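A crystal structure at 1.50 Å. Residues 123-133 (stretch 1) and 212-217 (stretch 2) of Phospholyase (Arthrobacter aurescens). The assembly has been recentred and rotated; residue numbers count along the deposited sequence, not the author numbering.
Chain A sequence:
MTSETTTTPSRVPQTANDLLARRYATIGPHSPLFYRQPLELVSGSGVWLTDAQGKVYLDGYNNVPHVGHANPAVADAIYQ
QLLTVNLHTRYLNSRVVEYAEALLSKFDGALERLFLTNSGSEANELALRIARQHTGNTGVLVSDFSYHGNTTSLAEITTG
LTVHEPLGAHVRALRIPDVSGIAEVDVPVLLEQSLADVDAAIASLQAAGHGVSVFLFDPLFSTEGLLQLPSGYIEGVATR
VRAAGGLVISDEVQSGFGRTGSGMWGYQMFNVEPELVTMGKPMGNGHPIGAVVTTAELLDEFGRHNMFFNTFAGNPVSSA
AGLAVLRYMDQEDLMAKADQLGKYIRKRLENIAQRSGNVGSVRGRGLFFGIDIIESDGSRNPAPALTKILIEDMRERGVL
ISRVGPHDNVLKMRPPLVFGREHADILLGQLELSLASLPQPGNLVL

Stretch 1 123-133: ANELALRIARQ
Stretch 2, residues 212-217: VSVFLF

Helices that pack against strands commonly do so through one narrow stripe of side chains, and a segment of the phospholyase from Arthrobacter aurescens illustrates how small such a contact can be. Residues 123-133 are helical throughout, part of a longer helix, with phi/psi values clustered near -62/-45. Successive N-to-O hydrogen bonds of the i to i-4 type run from A127 N to A123 O (2.9 Å) through to Q133 N to R129 O (3.1 Å). Residues 214-217 form an extended strand, preceded by S213, whose phi/psi of -90/-50 breaks the extended run between V212 (-116/119) and V214 (-148/156). The helix and strand run nearly antiparallel, at 163° between their N-to-C directions, with axes approaching to 10.1 Å. The register is set at R132 and S213, whose CA atoms lie 5.7 Å apart, so the start of the second stretch meets the end of the first.

Apolar packing forms the centre of the contact. V214 (chi1 m, -59°) points toward the helix and uses both methyls: its CG1 lies 3.3 Å from A131 CB, a tight approach, and its CG2 lies 3.7 Å from L128 CD2. The single methyl of A131, also directed toward the strand, is the group that V214 CG1 meets. L128 leaves its helix sideways, but its m,t rotamer (-70°, 178°) carries its end nearer to the strand. Two residues on, L216 (t,p; 170°, 58°) again points toward the helix, as strand alternation predicts, while F215 (chi1 t, 169°) and F217 (chi1 p, 74°) stay out of reach. L216 CD1 comes within 4.0 Å of N124 OD1, a van der Waals contact; N124 (chi1 m, -79°; chi2 -37°) has its amide hydrogen-bonded elsewhere in the structure.

Polar atoms meet at the other end without a direct hydrogen bond. The t rotamer of S213 (chi1 -178°) places OG 3.4 Å from A131 C and 3.6 Å from A131 CB. The same OG is 3.4 Å from R132 N, but the angle is poor, and R132 N is already bonded to L128 O at 2.9 Å. The side chain of R132 (t,t,m) begins away from the strand and adds little.

A water supplies the polar link that direct contact lacks. It donates to L128 O at 2.9 Å and is hydrogen-bonded to S213 OG, also at 2.9 Å. L128 O thus serves both the helix and the bridge. In all, the two stretches bury 267 Å², both sides summed, and no direct hydrogen bond joins them.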

# COMPACT_ATOMS: atom_id res chain seq x y z
N ALA A 123 -6.26 -0.85 2.65
CA ALA A 123 -7.68 -0.49 2.97
C ALA A 123 -8.15 -1.25 4.23
O ALA A 123 -8.77 -0.66 5.16
CB ALA A 123 -8.59 -0.72 1.78
N ASN A 124 -7.97 -2.56 4.29
CA ASN A 124 -8.43 -3.33 5.45
C ASN A 124 -7.63 -2.95 6.70
O ASN A 124 -8.24 -2.89 7.81
CB ASN A 124 -8.36 -4.85 5.21
CG ASN A 124 -9.50 -5.39 4.37
OD1 ASN A 124 -10.64 -4.92 4.52
ND2 ASN A 124 -9.25 -6.43 3.60
N GLU A 125 -6.33 -2.68 6.63
CA GLU A 125 -5.57 -2.17 7.79
C GLU A 125 -6.21 -0.92 8.30
O GLU A 125 -6.41 -0.78 9.55
CB GLU A 125 -4.11 -1.87 7.34
CG GLU A 125 -3.24 -1.32 8.44
CD GLU A 125 -2.78 -2.30 9.47
OE1 GLU A 125 -3.02 -3.51 9.36
OE2 GLU A 125 -2.14 -1.84 10.48
N LEU A 126 -6.53 0.05 7.44
CA LEU A 126 -7.15 1.33 7.87
C LEU A 126 -8.53 1.10 8.44
O LEU A 126 -8.87 1.73 9.50
CB LEU A 126 -7.16 2.33 6.71
CG LEU A 126 -7.84 3.66 6.97
CD1 LEU A 126 -7.18 4.43 8.08
CD2 LEU A 126 -7.83 4.51 5.66
N ALA A 127 -9.35 0.28 7.79
CA ALA A 127 -10.69 0.02 8.36
C ALA A 127 -10.62 -0.56 9.76
O ALA A 127 -11.45 -0.15 10.63
CB ALA A 127 -11.52 -0.86 7.43
N LEU A 128 -9.72 -1.53 10.03
CA LEU A 128 -9.61 -2.12 11.40
C LEU A 128 -9.19 -1.01 12.38
O LEU A 128 -9.60 -1.00 13.56
CB LEU A 128 -8.62 -3.31 11.42
CG LEU A 128 -9.07 -4.60 10.73
CD1 LEU A 128 -7.93 -5.56 10.85
CD2 LEU A 128 -10.29 -5.17 11.44
N ARG A 129 -8.28 -0.11 11.94
CA ARG A 129 -7.79 1.00 12.77
C ARG A 129 -8.89 1.99 13.12
O ARG A 129 -9.06 2.41 14.34
CB ARG A 129 -6.55 1.62 12.09
CG ARG A 129 -5.83 2.71 12.98
CD ARG A 129 -4.56 3.26 12.29
NE ARG A 129 -4.02 4.37 13.12
CZ ARG A 129 -3.40 5.46 12.67
NH1 ARG A 129 -3.03 5.57 11.41
NH2 ARG A 129 -3.06 6.44 13.51
N ILE A 130 -9.66 2.43 12.15
CA ILE A 130 -10.87 3.32 12.40
C ILE A 130 -11.76 2.62 13.37
O ILE A 130 -12.21 3.29 14.37
CB ILE A 130 -11.58 3.58 11.05
CG1 ILE A 130 -10.76 4.50 10.12
CG2 ILE A 130 -12.97 4.24 11.32
CD1 ILE A 130 -11.23 4.46 8.63
N ALA A 131 -12.08 1.37 13.17
CA ALA A 131 -13.01 0.66 14.04
C ALA A 131 -12.49 0.56 15.47
O ALA A 131 -13.27 0.78 16.47
CB ALA A 131 -13.38 -0.71 13.49
N ARG A 132 -11.23 0.14 15.65
CA ARG A 132 -10.65 -0.04 17.06
C ARG A 132 -10.73 1.31 17.78
O ARG A 132 -11.15 1.36 19.01
CB ARG A 132 -9.14 -0.47 16.91
CG ARG A 132 -8.51 -1.15 18.04
CD ARG A 132 -7.08 -1.50 17.71
NE ARG A 132 -6.91 -2.32 16.52
CZ ARG A 132 -6.32 -1.94 15.36
NH1 ARG A 132 -5.82 -0.78 15.20
NH2 ARG A 132 -6.28 -2.86 14.39
N GLN A 133 -10.40 2.42 17.16
CA GLN A 133 -10.44 3.74 17.85
C GLN A 133 -11.87 4.19 18.13
O GLN A 133 -12.17 4.77 19.24
CB GLN A 133 -9.78 4.85 17.02
CG GLN A 133 -8.27 4.66 16.73
CD GLN A 133 -7.59 5.88 16.14
OE1 GLN A 133 -8.21 6.98 16.06
NE2 GLN A 133 -6.33 5.75 15.71
N VAL A 212 -16.03 -6.34 21.42
CA VAL A 212 -16.18 -6.59 19.95
C VAL A 212 -15.95 -5.25 19.23
O VAL A 212 -16.71 -4.26 19.37
CB VAL A 212 -17.59 -7.13 19.62
CG1 VAL A 212 -17.69 -7.37 18.09
CG2 VAL A 212 -17.87 -8.41 20.40
N SER A 213 -14.90 -5.21 18.36
CA SER A 213 -14.64 -4.08 17.47
C SER A 213 -15.37 -4.26 16.09
O SER A 213 -16.07 -3.36 15.65
CB SER A 213 -13.12 -3.87 17.26
OG SER A 213 -12.89 -2.72 16.43
N VAL A 214 -15.19 -5.42 15.49
CA VAL A 214 -15.70 -5.63 14.11
C VAL A 214 -16.11 -7.08 13.85
O VAL A 214 -15.54 -8.04 14.43
CB VAL A 214 -14.67 -5.29 13.02
CG1 VAL A 214 -14.21 -3.86 13.09
CG2 VAL A 214 -13.53 -6.15 12.98
N PHE A 215 -17.01 -7.25 12.86
CA PHE A 215 -17.14 -8.46 12.01
C PHE A 215 -16.68 -8.05 10.61
O PHE A 215 -17.20 -7.06 10.07
CB PHE A 215 -18.65 -8.93 11.99
CG PHE A 215 -18.98 -9.98 10.98
CD1 PHE A 215 -18.36 -11.20 11.00
CD2 PHE A 215 -20.01 -9.76 10.02
CE1 PHE A 215 -18.73 -12.24 10.11
CE2 PHE A 215 -20.32 -10.76 9.13
CZ PHE A 215 -19.71 -12.00 9.16
N LEU A 216 -15.75 -8.80 10.07
CA LEU A 216 -15.12 -8.50 8.77
C LEU A 216 -15.35 -9.73 7.88
O LEU A 216 -15.10 -10.89 8.29
CB LEU A 216 -13.58 -8.34 8.98
CG LEU A 216 -12.69 -8.25 7.76
CD1 LEU A 216 -13.05 -7.11 6.83
CD2 LEU A 216 -11.21 -8.17 8.19
N PHE A 217 -15.86 -9.54 6.64
CA PHE A 217 -16.26 -10.69 5.78
C PHE A 217 -16.19 -10.31 4.32
O PHE A 217 -16.48 -9.17 3.92
CB PHE A 217 -17.69 -11.23 6.14
CG PHE A 217 -18.84 -10.34 5.69
CD1 PHE A 217 -19.10 -9.11 6.30
CD2 PHE A 217 -19.69 -10.73 4.65
CE1 PHE A 217 -20.19 -8.33 5.88
CE2 PHE A 217 -20.79 -9.96 4.24
CZ PHE A 217 -21.03 -8.76 4.85
O HOH W 1 -10.50 -3.40 14.94